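Local coordinates for beta-N-acetylhexosaminidase (Bacteroides fragilis, PDB 4PYS), which probably hydrolyses terminal N-acetylhexosamine residues from glycoconjugates, as a family 20 beta-N-acetylhexosaminidase with a TIM-barrel catalytic domain, at residues T148-I153 against I210-D215; F99-Q104 against K131-M136; Y201-V206 against C278-S283. All coordinates share one frame; numbering follows the deposited sequence.

Interaction 1 of 3, residues T148-I153 against I210-D215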
ATOM      1  N   THR A 148      -0.161 -11.277  10.202  1.00 21.87           N
ATOM      2  CA  THR A 148      -1.225 -10.758   9.339  1.00 22.09           C
ATOM      3  C   THR A 148      -0.754  -9.553   8.534  1.00 22.03           C
ATOM      4  O   THR A 148      -1.093  -9.418   7.356  1.00 21.64           O
ATOM      5  CB  THR A 148      -2.498 -10.435  10.144  1.00 25.84           C
ATOM      6  OG1 THR A 148      -3.004 -11.644  10.737  1.00 25.89           O
ATOM      7  CG2 THR A 148      -3.576  -9.823   9.252  1.00 26.21           C
ATOM      8  N   ILE A 149       0.038  -8.678   9.151  1.00 19.45           N
ATOM      9  CA  ILE A 149       0.684  -7.618   8.382  1.00 18.41           C
ATOM     10  C   ILE A 149       1.518  -8.244   7.259  1.00 21.36           C
ATOM     11  O   ILE A 149       1.454  -7.812   6.103  1.00 18.98           O
ATOM     12  CB  ILE A 149       1.589  -6.742   9.269  1.00 20.99           C
ATOM     13  CG1 ILE A 149       0.787  -6.114  10.421  1.00 23.64           C
ATOM     14  CG2 ILE A 149       2.285  -5.665   8.420  1.00 24.36           C
ATOM     15  CD1 ILE A 149      -0.273  -5.116   9.942  1.00 23.88           C
ATOM     16  N   LYS A 150       2.280  -9.286   7.583  1.00 21.56           N
ATOM     17  CA  LYS A 150       3.087  -9.966   6.558  1.00 20.41           C
ATOM     18  C   LYS A 150       2.229 -10.545   5.439  1.00 20.50           C
ATOM     19  O   LYS A 150       2.607 -10.479   4.272  1.00 20.75           O
ATOM     20  CB  LYS A 150       3.934 -11.081   7.189  1.00 22.84           C
ATOM     21  CG  LYS A 150       5.104 -10.560   8.020  1.00 22.73           C
ATOM     22  CD  LYS A 150       5.867 -11.710   8.636  1.00 26.37           C
ATOM     23  CE  LYS A 150       7.067 -11.212   9.418  1.00 37.17           C
ATOM     24  NZ  LYS A 150       7.787 -12.356  10.042  1.00 38.53           N
ATOM     25  N   LYS A 151       1.073 -11.098   5.793  1.00 20.18           N
ATOM     26  CA  LYS A 151       0.165 -11.682   4.803  1.00 21.86           C
ATOM     27  C   LYS A 151      -0.241 -10.669   3.743  1.00 18.28           C
ATOM     28  O   LYS A 151      -0.314 -10.994   2.553  1.00 17.29           O
ATOM     29  CB  LYS A 151      -1.087 -12.232   5.497  1.00 23.76           C
ATOM     30  CG  LYS A 151      -2.246 -12.571   4.536  1.00 21.47           C
ATOM     31  CD  LYS A 151      -3.395 -13.260   5.270  1.00 22.69           C
ATOM     32  CE  LYS A 151      -4.582 -13.553   4.316  1.00 25.14           C
ATOM     33  NZ  LYS A 151      -5.691 -14.276   5.037  1.00 23.75           N
ATOM     34  N   TYR A 152      -0.492  -9.434   4.160  1.00 19.26           N
ATOM     35  CA  TYR A 152      -0.933  -8.427   3.191  1.00 18.49           C
ATOM     36  C   TYR A 152       0.214  -7.766   2.446  1.00 19.76           C
ATOM     37  O   TYR A 152       0.046  -7.313   1.305  1.00 19.10           O
ATOM     38  CB  TYR A 152      -1.905  -7.433   3.851  1.00 19.26           C
ATOM     39  CG  TYR A 152      -3.149  -8.185   4.221  1.00 19.68           C
ATOM     40  CD1 TYR A 152      -3.997  -8.672   3.232  1.00 21.12           C
ATOM     41  CD2 TYR A 152      -3.443  -8.479   5.542  1.00 22.25           C
ATOM     42  CE1 TYR A 152      -5.123  -9.413   3.554  1.00 22.43           C
ATOM     43  CE2 TYR A 152      -4.575  -9.208   5.872  1.00 23.44           C
ATOM     44  CZ  TYR A 152      -5.403  -9.671   4.882  1.00 24.73           C
ATOM     45  OH  TYR A 152      -6.511 -10.410   5.227  1.00 23.58           O
ATOM     46  N   ILE A 153       1.393  -7.741   3.060  1.00 18.71           N
ATOM     47  CA  ILE A 153       2.595  -7.346   2.326  1.00 18.82           C
ATOM     48  C   ILE A 153       2.883  -8.396   1.248  1.00 19.10           C
ATOM     49  O   ILE A 153       3.184  -8.070   0.092  1.00 18.67           O
ATOM     50  CB  ILE A 153       3.781  -7.234   3.286  1.00 21.04           C
ATOM     51  CG1 ILE A 153       3.613  -5.981   4.151  1.00 20.67           C
ATOM     52  CG2 ILE A 153       5.118  -7.225   2.507  1.00 20.11           C
ATOM     53  CD1 ILE A 153       4.641  -5.844   5.284  1.00 21.25           C
ATOM     54  N   ILE A 210       9.999  -4.612   7.881  1.00 28.19           N
ATOM     55  CA  ILE A 210      10.731  -3.940   6.809  1.00 26.91           C
ATOM     56  C   ILE A 210      11.598  -4.921   6.021  1.00 27.47           C
ATOM     57  O   ILE A 210      11.678  -4.837   4.796  1.00 28.03           O
ATOM     58  CB  ILE A 210      11.631  -2.807   7.367  1.00 33.01           C
ATOM     59  CG1 ILE A 210      10.763  -1.697   7.944  1.00 34.47           C
ATOM     60  CG2 ILE A 210      12.542  -2.246   6.271  1.00 34.47           C
ATOM     61  CD1 ILE A 210       9.949  -0.998   6.896  1.00 32.67           C
ATOM     62  N   GLY A 211      12.250  -5.844   6.726  1.00 28.76           N
ATOM     63  CA  GLY A 211      13.097  -6.827   6.074  1.00 31.88           C
ATOM     64  C   GLY A 211      12.267  -7.783   5.238  1.00 29.52           C
ATOM     65  O   GLY A 211      12.628  -8.115   4.105  1.00 33.83           O
ATOM     66  N   TYR A 212      11.142  -8.221   5.791  1.00 28.00           N
ATOM     67  CA  TYR A 212      10.226  -9.119   5.077  1.00 28.06           C
ATOM     68  C   TYR A 212       9.724  -8.476   3.792  1.00 27.74           C
ATOM     69  O   TYR A 212       9.674  -9.101   2.720  1.00 23.71           O
ATOM     70  CB  TYR A 212       9.048  -9.461   5.994  1.00 26.96           C
ATOM     71  CG  TYR A 212       8.027 -10.415   5.409  1.00 25.07           C
ATOM     72  CD1 TYR A 212       8.206 -11.788   5.503  1.00 25.72           C
ATOM     73  CD2 TYR A 212       6.875  -9.941   4.778  1.00 23.93           C
ATOM     74  CE1 TYR A 212       7.272 -12.673   4.972  1.00 26.58           C
ATOM     75  CE2 TYR A 212       5.926 -10.828   4.245  1.00 22.85           C
ATOM     76  CZ  TYR A 212       6.138 -12.185   4.355  1.00 28.18           C
ATOM     77  OH  TYR A 212       5.215 -13.068   3.834  1.00 24.69           O
ATOM     78  N   ALA A 213       9.356  -7.208   3.897  1.00 24.31           N
ATOM     79  CA  ALA A 213       8.850  -6.477   2.745  1.00 24.48           C
ATOM     80  C   ALA A 213       9.937  -6.313   1.686  1.00 25.65           C
ATOM     81  O   ALA A 213       9.684  -6.513   0.504  1.00 22.68           O
ATOM     82  CB  ALA A 213       8.314  -5.124   3.178  1.00 24.35           C
ATOM     83  N   ALA A 214      11.142  -5.948   2.114  1.00 26.76           N
ATOM     84  CA  ALA A 214      12.248  -5.737   1.179  1.00 29.95           C
ATOM     85  C   ALA A 214      12.532  -6.995   0.359  1.00 29.45           C
ATOM     86  O   ALA A 214      12.831  -6.904  -0.833  1.00 32.26           O
ATOM     87  CB  ALA A 214      13.505  -5.286   1.925  1.00 30.95           C
ATOM     88  N   ASP A 215      12.414  -8.162   0.995  1.00 25.29           N
ATOM     89  CA  ASP A 215      12.652  -9.435   0.315  1.00 28.35           C
ATOM     90  C   ASP A 215      11.641  -9.695  -0.785  1.00 28.73           C
ATOM     91  O   ASP A 215      11.856 -10.549  -1.647  1.00 32.52           O
ATOM     92  CB  ASP A 215      12.619 -10.600   1.307  1.00 31.46           C
ATOM     93  CG  ASP A 215      13.858 -10.665   2.163  1.00 43.46           C
ATOM     94  OD1 ASP A 215      14.897 -10.128   1.725  1.00 49.34           O
ATOM     95  OD2 ASP A 215      13.790 -11.253   3.264  1.00 41.06           O
TER
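Lys150 meets the aromatic ring of Tyr212 where two neighbouring helices of the catalytic barrel run nearly parallel, their local axes 10.2 Å apart and inclined by 21°. The lysine methylenes lie over one face of the ring: Lys150 CG is 3.8 Å from the Tyr212 centroid and only 12° off the ring normal, a CH-pi contact. Lys150 CB lies by CE2 and, beyond CG, the extended chain takes CD toward CD1, while Lys150 NZ reaches on to a salt bridge with Glu208, one turn earlier on the helix of Tyr212. The backbone joins in, Lys150 O standing 3.3 Å from Tyr212 CE2. One turn further along, Ile153 works through its CG2 branch: chi1 -73° sets CG1 beside the backbone N and leaves CG2 anti to it, facing Ala213 and Tyr212. This methyl sits 4.0 Å from Tyr212 CD2, at the ring edge, and 3.9 Å from Ala213 CB. Here the backbones come to 6.3 Å between Ile153 CA and Ala213 CA. Chemically the interface is graded: apolar packing toward the barrel strands, where Ile153 also meets Phe164, gives way to an amphipathic lysine that spends its methylenes on the ring and its charge on a carboxylate.

Interaction 2 of 3, residues F99-Q104 against K131-M136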
ATOM      1  N   PHE A  99      13.161  -8.746 -11.025  1.00 19.33           N
ATOM      2  CA  PHE A  99      13.354 -10.160 -10.705  1.00 20.24           C
ATOM      3  C   PHE A  99      12.260 -10.663  -9.773  1.00 21.58           C
ATOM      4  O   PHE A  99      11.794 -11.795  -9.887  1.00 18.77           O
ATOM      5  CB  PHE A  99      14.724 -10.374 -10.045  1.00 21.88           C
ATOM      6  CG  PHE A  99      15.885 -10.350 -11.007  1.00 22.42           C
ATOM      7  CD1 PHE A  99      15.888 -11.149 -12.153  1.00 25.02           C
ATOM      8  CD2 PHE A  99      16.990  -9.539 -10.757  1.00 22.82           C
ATOM      9  CE1 PHE A  99      16.987 -11.137 -13.033  1.00 22.88           C
ATOM     10  CE2 PHE A  99      18.079  -9.508 -11.639  1.00 28.27           C
ATOM     11  CZ  PHE A  99      18.072 -10.316 -12.775  1.00 27.07           C
ATOM     12  N   ILE A 100      11.856  -9.826  -8.834  1.00 19.91           N
ATOM     13  CA  ILE A 100      10.786 -10.209  -7.919  1.00 17.66           C
ATOM     14  C   ILE A 100       9.472 -10.410  -8.667  1.00 17.17           C
ATOM     15  O   ILE A 100       8.748 -11.390  -8.442  1.00 18.26           O
ATOM     16  CB  ILE A 100      10.650  -9.170  -6.790  1.00 21.96           C
ATOM     17  CG1 ILE A 100      11.835  -9.348  -5.835  1.00 28.65           C
ATOM     18  CG2 ILE A 100       9.305  -9.337  -6.053  1.00 22.37           C
ATOM     19  CD1 ILE A 100      12.022  -8.248  -4.861  1.00 39.17           C
ATOM     20  N   TYR A 101       9.179  -9.512  -9.593  1.00 17.06           N
ATOM     21  CA  TYR A 101       7.948  -9.649 -10.349  1.00 16.79           C
ATOM     22  C   TYR A 101       8.014 -10.839 -11.298  1.00 19.45           C
ATOM     23  O   TYR A 101       7.008 -11.520 -11.503  1.00 17.22           O
ATOM     24  CB  TYR A 101       7.611  -8.334 -11.073  1.00 16.79           C
ATOM     25  CG  TYR A 101       7.363  -7.214 -10.080  1.00 18.77           C
ATOM     26  CD1 TYR A 101       6.718  -7.468  -8.876  1.00 19.80           C
ATOM     27  CD2 TYR A 101       7.811  -5.916 -10.327  1.00 19.70           C
ATOM     28  CE1 TYR A 101       6.499  -6.445  -7.938  1.00 18.94           C
ATOM     29  CE2 TYR A 101       7.593  -4.889  -9.401  1.00 18.26           C
ATOM     30  CZ  TYR A 101       6.936  -5.169  -8.213  1.00 21.68           C
ATOM     31  OH  TYR A 101       6.721  -4.164  -7.282  1.00 19.74           O
ATOM     32  N   ALA A 102       9.191 -11.113 -11.861  1.00 18.95           N
ATOM     33  CA  ALA A 102       9.353 -12.343 -12.648  1.00 18.99           C
ATOM     34  C   ALA A 102       9.063 -13.579 -11.802  1.00 19.25           C
ATOM     35  O   ALA A 102       8.437 -14.530 -12.269  1.00 18.08           O
ATOM     36  CB  ALA A 102      10.766 -12.427 -13.261  1.00 19.69           C
ATOM     37  N   ILE A 103       9.534 -13.574 -10.554  1.00 17.74           N
ATOM     38  CA  ILE A 103       9.268 -14.683  -9.649  1.00 15.15           C
ATOM     39  C   ILE A 103       7.776 -14.816  -9.395  1.00 19.47           C
ATOM     40  O   ILE A 103       7.256 -15.923  -9.374  1.00 19.73           O
ATOM     41  CB  ILE A 103      10.035 -14.518  -8.307  1.00 18.29           C
ATOM     42  CG1 ILE A 103      11.524 -14.816  -8.531  1.00 19.68           C
ATOM     43  CG2 ILE A 103       9.493 -15.452  -7.218  1.00 21.29           C
ATOM     44  CD1 ILE A 103      12.425 -14.332  -7.390  1.00 20.87           C
ATOM     45  N   GLN A 104       7.080 -13.697  -9.226  1.00 18.94           N
ATOM     46  CA  GLN A 104       5.635 -13.767  -9.010  1.00 19.83           C
ATOM     47  C   GLN A 104       4.937 -14.360 -10.240  1.00 20.77           C
ATOM     48  O   GLN A 104       3.981 -15.117 -10.113  1.00 20.57           O
ATOM     49  CB  GLN A 104       5.051 -12.382  -8.694  1.00 17.23           C
ATOM     50  CG  GLN A 104       5.545 -11.757  -7.396  1.00 20.02           C
ATOM     51  CD  GLN A 104       5.107 -12.525  -6.153  1.00 20.42           C
ATOM     52  OE1 GLN A 104       4.421 -13.554  -6.236  1.00 21.78           O
ATOM     53  NE2 GLN A 104       5.497 -12.016  -4.990  1.00 19.25           N
ATOM     54  N   LYS A 131       3.912   3.960 -11.858  1.00 17.98           N
ATOM     55  CA  LYS A 131       5.073   3.833 -10.968  1.00 20.14           C
ATOM     56  C   LYS A 131       4.690   3.635  -9.512  1.00 21.11           C
ATOM     57  O   LYS A 131       5.479   3.097  -8.720  1.00 22.16           O
ATOM     58  CB  LYS A 131       5.946   5.093 -11.073  1.00 20.18           C
ATOM     59  CG  LYS A 131       6.500   5.356 -12.465  1.00 30.21           C
ATOM     60  CD  LYS A 131       7.330   6.654 -12.484  1.00 33.11           C
ATOM     61  N   TRP A 132       3.495   4.087  -9.145  1.00 17.15           N
ATOM     62  CA  TRP A 132       3.035   3.948  -7.764  1.00 15.13           C
ATOM     63  C   TRP A 132       1.856   2.990  -7.726  1.00 17.75           C
ATOM     64  O   TRP A 132       0.821   3.258  -8.344  1.00 16.32           O
ATOM     65  CB  TRP A 132       2.591   5.310  -7.193  1.00 15.34           C
ATOM     66  CG  TRP A 132       2.081   5.175  -5.779  1.00 18.90           C
ATOM     67  CD1 TRP A 132       0.868   4.672  -5.379  1.00 20.86           C
ATOM     68  CD2 TRP A 132       2.777   5.540  -4.580  1.00 22.33           C
ATOM     69  NE1 TRP A 132       0.778   4.697  -4.008  1.00 23.13           N
ATOM     70  CE2 TRP A 132       1.936   5.229  -3.495  1.00 21.47           C
ATOM     71  CE3 TRP A 132       4.031   6.103  -4.322  1.00 26.16           C
ATOM     72  CZ2 TRP A 132       2.316   5.454  -2.162  1.00 24.33           C
ATOM     73  CZ3 TRP A 132       4.406   6.321  -3.001  1.00 27.95           C
ATOM     74  CH2 TRP A 132       3.553   5.997  -1.942  1.00 22.56           C
ATOM     75  N   ARG A 133       2.011   1.882  -7.002  1.00 17.44           N
ATOM     76  CA  ARG A 133       0.986   0.829  -6.924  1.00 17.04           C
ATOM     77  C   ARG A 133       0.934   0.373  -5.472  1.00 16.41           C
ATOM     78  O   ARG A 133       1.817  -0.372  -5.030  1.00 17.74           O
ATOM     79  CB  ARG A 133       1.368  -0.346  -7.853  1.00 14.85           C
ATOM     80  CG  ARG A 133       1.583   0.104  -9.323  1.00 13.07           C
ATOM     81  CD  ARG A 133       1.958  -1.041 -10.282  1.00 15.56           C
ATOM     82  NE  ARG A 133       3.092  -1.808  -9.766  1.00 16.48           N
ATOM     83  CZ  ARG A 133       4.364  -1.411  -9.799  1.00 17.66           C
ATOM     84  NH1 ARG A 133       4.713  -0.232 -10.331  1.00 17.05           N
ATOM     85  NH2 ARG A 133       5.305  -2.208  -9.283  1.00 15.80           N
ATOM     86  N   SER A 134      -0.068   0.829  -4.708  1.00 16.78           N
ATOM     87  CA  SER A 134      -0.034   0.580  -3.253  1.00 15.41           C
ATOM     88  C   SER A 134      -1.307  -0.023  -2.692  1.00 16.03           C
ATOM     89  O   SER A 134      -2.390   0.103  -3.275  1.00 18.81           O
ATOM     90  CB  SER A 134       0.264   1.861  -2.459  1.00 18.87           C
ATOM     91  OG  SER A 134      -0.803   2.788  -2.590  1.00 20.87           O
ATOM     92  N   PHE A 135      -1.148  -0.675  -1.540  1.00 18.56           N
ATOM     93  CA  PHE A 135      -2.276  -1.152  -0.749  1.00 17.48           C
ATOM     94  C   PHE A 135      -2.076  -0.587   0.644  1.00 17.59           C
ATOM     95  O   PHE A 135      -0.972  -0.652   1.179  1.00 16.15           O
ATOM     96  CB  PHE A 135      -2.278  -2.675  -0.654  1.00 18.55           C
ATOM     97  CG  PHE A 135      -3.291  -3.211   0.323  1.00 16.13           C
ATOM     98  CD1 PHE A 135      -4.645  -3.116   0.043  1.00 18.68           C
ATOM     99  CD2 PHE A 135      -2.890  -3.794   1.520  1.00 19.35           C
ATOM    100  CE1 PHE A 135      -5.601  -3.613   0.928  1.00 21.94           C
ATOM    101  CE2 PHE A 135      -3.847  -4.292   2.427  1.00 21.40           C
ATOM    102  CZ  PHE A 135      -5.197  -4.190   2.129  1.00 21.59           C
HETATM  103  N   MSE A 136      -3.137  -0.023   1.212  1.00 18.22           N
HETATM  104  CA  MSE A 136      -3.091   0.516   2.572  1.00 20.46           C
HETATM  105  C   MSE A 136      -3.909  -0.321   3.540  1.00 21.00           C
HETATM  106  O   MSE A 136      -5.047  -0.694   3.240  1.00 19.18           O
HETATM  107  CB  MSE A 136      -3.658   1.936   2.598  1.00 18.16           C
HETATM  108  CG  MSE A 136      -3.438   2.619   3.958  1.00 22.06           C
HETATM  109 SE   MSE A 136      -4.823   3.907   4.387  0.67 22.71          SE
HETATM  110  CE  MSE A 136      -6.140   2.667   5.080  1.00 22.63           C
TER
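With chi1 near -60° in both residues, Tyr101 CG and Arg133 CG each stand anti to their own carbonyl carbon, and the two side chains reach for one another from opposite directions. The arginine then turns at chi3 (-52°), which swings its guanidinium round to the phenol. Their meeting is narrow, burying 68 Å² in all, and the backbones stand well apart, with 13.0 Å between Tyr101 CA and Arg133 CA. Arg133 NH2 lies 3.1 Å from Tyr101 OH and 3.5 Å from Tyr101 CE2. The phenol oxygen comes to the edge of the guanidinium, near its plane, whereas NH2 approaches the ring obliquely; the two planes are 79° apart. Other partners fix both groups. Tyr101 OH is hydrogen-bonded to Met161 O and Arg133 NE to Lys160 O, adjacent residues just before strand 163-170; Arg133 NH1 bonds to Val130 O, with a salt bridge to Glu78 besides. The contact thus joins helix 96-109 of the N-terminal region to strand 132-138 of the catalytic barrel. Buried arginine charge is met by the Glu78 carboxylate and by backbone carbonyls, and its nearness to the phenol would probably polarise the tyrosine hydroxyl.

Interaction 3 of 3, residues Y201-V206 against C278-S283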
ATOM      1  N   TYR A 201       3.183  -2.182  17.445  1.00 25.76           N
ATOM      2  CA  TYR A 201       4.344  -2.739  16.771  1.00 29.34           C
ATOM      3  C   TYR A 201       5.601  -2.123  17.381  1.00 33.94           C
ATOM      4  O   TYR A 201       5.799  -0.905  17.331  1.00 32.22           O
ATOM      5  CB  TYR A 201       4.234  -2.471  15.276  1.00 25.48           C
ATOM      6  CG  TYR A 201       2.887  -2.948  14.777  1.00 28.34           C
ATOM      7  CD1 TYR A 201       2.628  -4.308  14.628  1.00 28.97           C
ATOM      8  CD2 TYR A 201       1.851  -2.050  14.537  1.00 26.66           C
ATOM      9  CE1 TYR A 201       1.379  -4.760  14.202  1.00 27.27           C
ATOM     10  CE2 TYR A 201       0.592  -2.490  14.120  1.00 26.30           C
ATOM     11  CZ  TYR A 201       0.364  -3.849  13.957  1.00 29.56           C
ATOM     12  OH  TYR A 201      -0.881  -4.311  13.553  1.00 25.45           O
ATOM     13  N   SER A 202       6.424  -2.963  17.999  1.00 30.30           N
ATOM     14  CA  SER A 202       7.660  -2.494  18.620  1.00 33.89           C
ATOM     15  C   SER A 202       8.649  -2.168  17.514  1.00 34.15           C
ATOM     16  O   SER A 202       8.442  -2.552  16.362  1.00 29.53           O
ATOM     17  CB  SER A 202       8.253  -3.580  19.508  1.00 38.34           C
ATOM     18  OG  SER A 202       8.656  -4.678  18.714  1.00 36.28           O
ATOM     19  N   GLN A 203       9.730  -1.468  17.846  1.00 30.73           N
ATOM     20  CA  GLN A 203      10.701  -1.128  16.816  1.00 34.53           C
ATOM     21  C   GLN A 203      11.344  -2.390  16.233  1.00 30.33           C
ATOM     22  O   GLN A 203      11.656  -2.434  15.043  1.00 31.96           O
ATOM     23  CB  GLN A 203      11.727  -0.116  17.353  1.00 33.34           C
ATOM     24  CG  GLN A 203      11.024   1.156  17.822  1.00 35.83           C
ATOM     25  CD  GLN A 203      11.911   2.390  17.831  1.00 44.22           C
ATOM     26  OE1 GLN A 203      13.142   2.296  17.847  1.00 42.56           O
ATOM     27  NE2 GLN A 203      11.280   3.566  17.829  1.00 34.65           N
ATOM     28  N   GLU A 204      11.497  -3.419  17.069  1.00 32.60           N
ATOM     29  CA  GLU A 204      12.021  -4.715  16.625  1.00 31.55           C
ATOM     30  C   GLU A 204      11.102  -5.383  15.605  1.00 31.98           C
ATOM     31  O   GLU A 204      11.559  -5.887  14.580  1.00 34.01           O
ATOM     32  CB  GLU A 204      12.220  -5.649  17.821  1.00 42.50           C
ATOM     33  CG  GLU A 204      13.643  -5.671  18.341  1.00 54.89           C
ATOM     34  CD  GLU A 204      14.638  -6.001  17.251  1.00 61.05           C
ATOM     35  OE1 GLU A 204      14.508  -7.076  16.627  1.00 57.90           O
ATOM     36  OE2 GLU A 204      15.545  -5.177  17.009  1.00 71.89           O
ATOM     37  N   GLU A 205       9.808  -5.401  15.901  1.00 31.25           N
ATOM     38  CA  GLU A 205       8.817  -5.930  14.958  1.00 30.84           C
ATOM     39  C   GLU A 205       8.795  -5.157  13.635  1.00 32.42           C
ATOM     40  O   GLU A 205       8.654  -5.747  12.558  1.00 29.38           O
ATOM     41  CB  GLU A 205       7.423  -5.941  15.599  1.00 33.03           C
ATOM     42  CG  GLU A 205       7.258  -6.996  16.697  1.00 40.36           C
ATOM     43  CD  GLU A 205       5.992  -6.812  17.529  1.00 47.57           C
ATOM     44  OE1 GLU A 205       5.605  -5.653  17.795  1.00 49.57           O
ATOM     45  OE2 GLU A 205       5.392  -7.832  17.932  1.00 45.37           O
ATOM     46  N   VAL A 206       8.927  -3.836  13.708  1.00 29.53           N
ATOM     47  CA  VAL A 206       8.985  -3.023  12.501  1.00 27.96           C
ATOM     48  C   VAL A 206      10.199  -3.402  11.667  1.00 29.90           C
ATOM     49  O   VAL A 206      10.101  -3.518  10.451  1.00 28.21           O
ATOM     50  CB  VAL A 206       9.014  -1.519  12.832  1.00 32.23           C
ATOM     51  CG1 VAL A 206       9.375  -0.694  11.586  1.00 27.34           C
ATOM     52  CG2 VAL A 206       7.668  -1.086  13.382  1.00 31.26           C
ATOM     53  N   CYS A 278      11.773   8.102  10.592  1.00 29.46           N
ATOM     54  CA  CYS A 278      12.705   8.069   9.469  1.00 36.02           C
ATOM     55  C   CYS A 278      13.866   7.088   9.673  1.00 39.77           C
ATOM     56  O   CYS A 278      14.379   6.522   8.705  1.00 42.32           O
ATOM     57  CB  CYS A 278      13.195   9.478   9.125  1.00 37.80           C
ATOM     58  SG  CYS A 278      11.870  10.468   8.379  1.00 38.63           S
ATOM     59  N   ARG A 279      14.263   6.868  10.925  1.00 35.65           N
ATOM     60  CA  ARG A 279      15.303   5.885  11.218  1.00 37.14           C
ATOM     61  C   ARG A 279      14.809   4.471  10.943  1.00 42.06           C
ATOM     62  O   ARG A 279      15.567   3.624  10.464  1.00 46.04           O
ATOM     63  CB  ARG A 279      15.741   5.972  12.676  1.00 42.49           C
ATOM     64  CG  ARG A 279      16.455   7.241  13.032  1.00 52.48           C
ATOM     65  CD  ARG A 279      16.938   7.178  14.472  1.00 64.03           C
ATOM     66  NE  ARG A 279      16.543   8.366  15.220  1.00 67.43           N
ATOM     67  CZ  ARG A 279      16.299   8.380  16.526  1.00 72.46           C
ATOM     68  NH1 ARG A 279      15.950   9.514  17.124  1.00 70.08           N
ATOM     69  NH2 ARG A 279      16.406   7.261  17.234  1.00 73.28           N
HETATM   70  N   MSE A 280      13.535   4.227  11.253  1.00 34.85           N
HETATM   71  CA  MSE A 280      12.948   2.896  11.159  1.00 34.36           C
HETATM   72  C   MSE A 280      12.497   2.564   9.749  1.00 37.48           C
HETATM   73  O   MSE A 280      12.631   1.420   9.309  1.00 36.90           O
HETATM   74  CB  MSE A 280      11.734   2.767  12.088  1.00 31.46           C
HETATM   75  CG  MSE A 280      12.061   2.736  13.558  1.00 42.71           C
HETATM   76 SE   MSE A 280      10.426   2.223  14.471  0.66 37.61          SE
HETATM   77  CE  MSE A 280       9.526   3.967  14.449  1.00 36.67           C
ATOM     78  N   PHE A 281      11.945   3.556   9.054  1.00 30.90           N
ATOM     79  CA  PHE A 281      11.358   3.338   7.736  1.00 26.37           C
ATOM     80  C   PHE A 281      12.206   4.029   6.677  1.00 33.61           C
ATOM     81  O   PHE A 281      12.162   5.250   6.548  1.00 33.11           O
ATOM     82  CB  PHE A 281       9.929   3.900   7.685  1.00 28.86           C
ATOM     83  CG  PHE A 281       8.947   3.183   8.584  1.00 28.74           C
ATOM     84  CD1 PHE A 281       8.777   3.571   9.906  1.00 27.22           C
ATOM     85  CD2 PHE A 281       8.178   2.139   8.093  1.00 25.34           C
ATOM     86  CE1 PHE A 281       7.868   2.916  10.737  1.00 27.49           C
ATOM     87  CE2 PHE A 281       7.262   1.481   8.905  1.00 27.97           C
ATOM     88  CZ  PHE A 281       7.109   1.866  10.236  1.00 28.78           C
ATOM     89  N   PRO A 282      12.980   3.252   5.904  1.00 34.61           N
ATOM     90  CA  PRO A 282      13.845   3.867   4.889  1.00 36.62           C
ATOM     91  C   PRO A 282      13.087   4.438   3.688  1.00 34.17           C
ATOM     92  O   PRO A 282      13.712   5.081   2.834  1.00 35.86           O
ATOM     93  CB  PRO A 282      14.747   2.705   4.450  1.00 41.86           C
ATOM     94  CG  PRO A 282      13.926   1.467   4.724  1.00 41.70           C
ATOM     95  CD  PRO A 282      13.173   1.790   5.991  1.00 35.65           C
ATOM     96  N   SER A 283      11.776   4.205   3.627  1.00 26.89           N
ATOM     97  CA  SER A 283      10.913   4.720   2.550  1.00 26.16           C
ATOM     98  C   SER A 283      11.182   6.185   2.196  1.00 30.87           C
ATOM     99  O   SER A 283      11.235   7.041   3.068  1.00 31.54           O
ATOM    100  CB  SER A 283       9.446   4.570   2.948  1.00 25.33           C
ATOM    101  OG  SER A 283       8.592   5.178   1.992  1.00 25.51           O
TER
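A capped helix start meets a helix end here: Gln203 and Val206, in the first turn of helix 203-214, pack on Met280 and Phe281, where helix 264-280 finishes and the chain turns toward the next strand. Ser202 is the N-cap and forms a capping box with Glu205. Glu205 N donates to Ser202 OG over 3.1 Å, and Ser202 N returns a bond of 2.8 Å to Glu205 OE1, nearly straight at 169° and using the anti lone pair of that oxygen. Across the contact, Gln203 and Met280, a selenomethionine, cross at about a right angle. The selenium lies against the flank of the glutamine, with Met280 SE 3.6 Å from Gln203 CG and 3.7 Å from Gln203 NE2; the bend at chi3 (-80°) puts Met280 CE beside the amide nitrogen. That nitrogen, Gln203 NE2, is hydrogen-bonded to Glu276 OE1, a turn back on helix 264-280, so the glutamine bridges the helices by a polar bond as well as by packing. Deeper in, Val206 CG1, anti to its backbone N (chi1 168°), comes over one face of the Phe281 ring toward the CZ end: it is 4.1 Å from the ring centroid and 3.7 Å from Phe281 CZ. The same methyl is 4.2 Å from Met280 CB, so one methyl touches both residues. Ile176 adjoins both Val206 and Met280, while the Phe281 ring continues inward onto Trp166 and Leu168 of strand 163-170 and onto Val220 and Pro222 of strand 219-223.

In the fold
Along the chain, interaction 2 is complete before interaction 1 opens, whereas interactions 1 and 3 interlock, their segments alternating. Interactions 1 and 3 both use helix 203-214 and have centres about 12 Å apart; the helix start packs against 278-283 and its later turns against 148-153, with Ile210 touching Phe281 and Ile149 touching Tyr201. Interaction 2, its centre about 12 Å from that of interaction 1, touches it through Tyr152 on Phe135 and Ile100 on Asp215. Interactions 2 and 3 stay about 21 Å apart between centres. Interaction 2 couples the N-terminal domain to the TIM barrel, while interactions 1 and 3 pack helices 146-158, 203-214 and 264-280 side by side outside its strands.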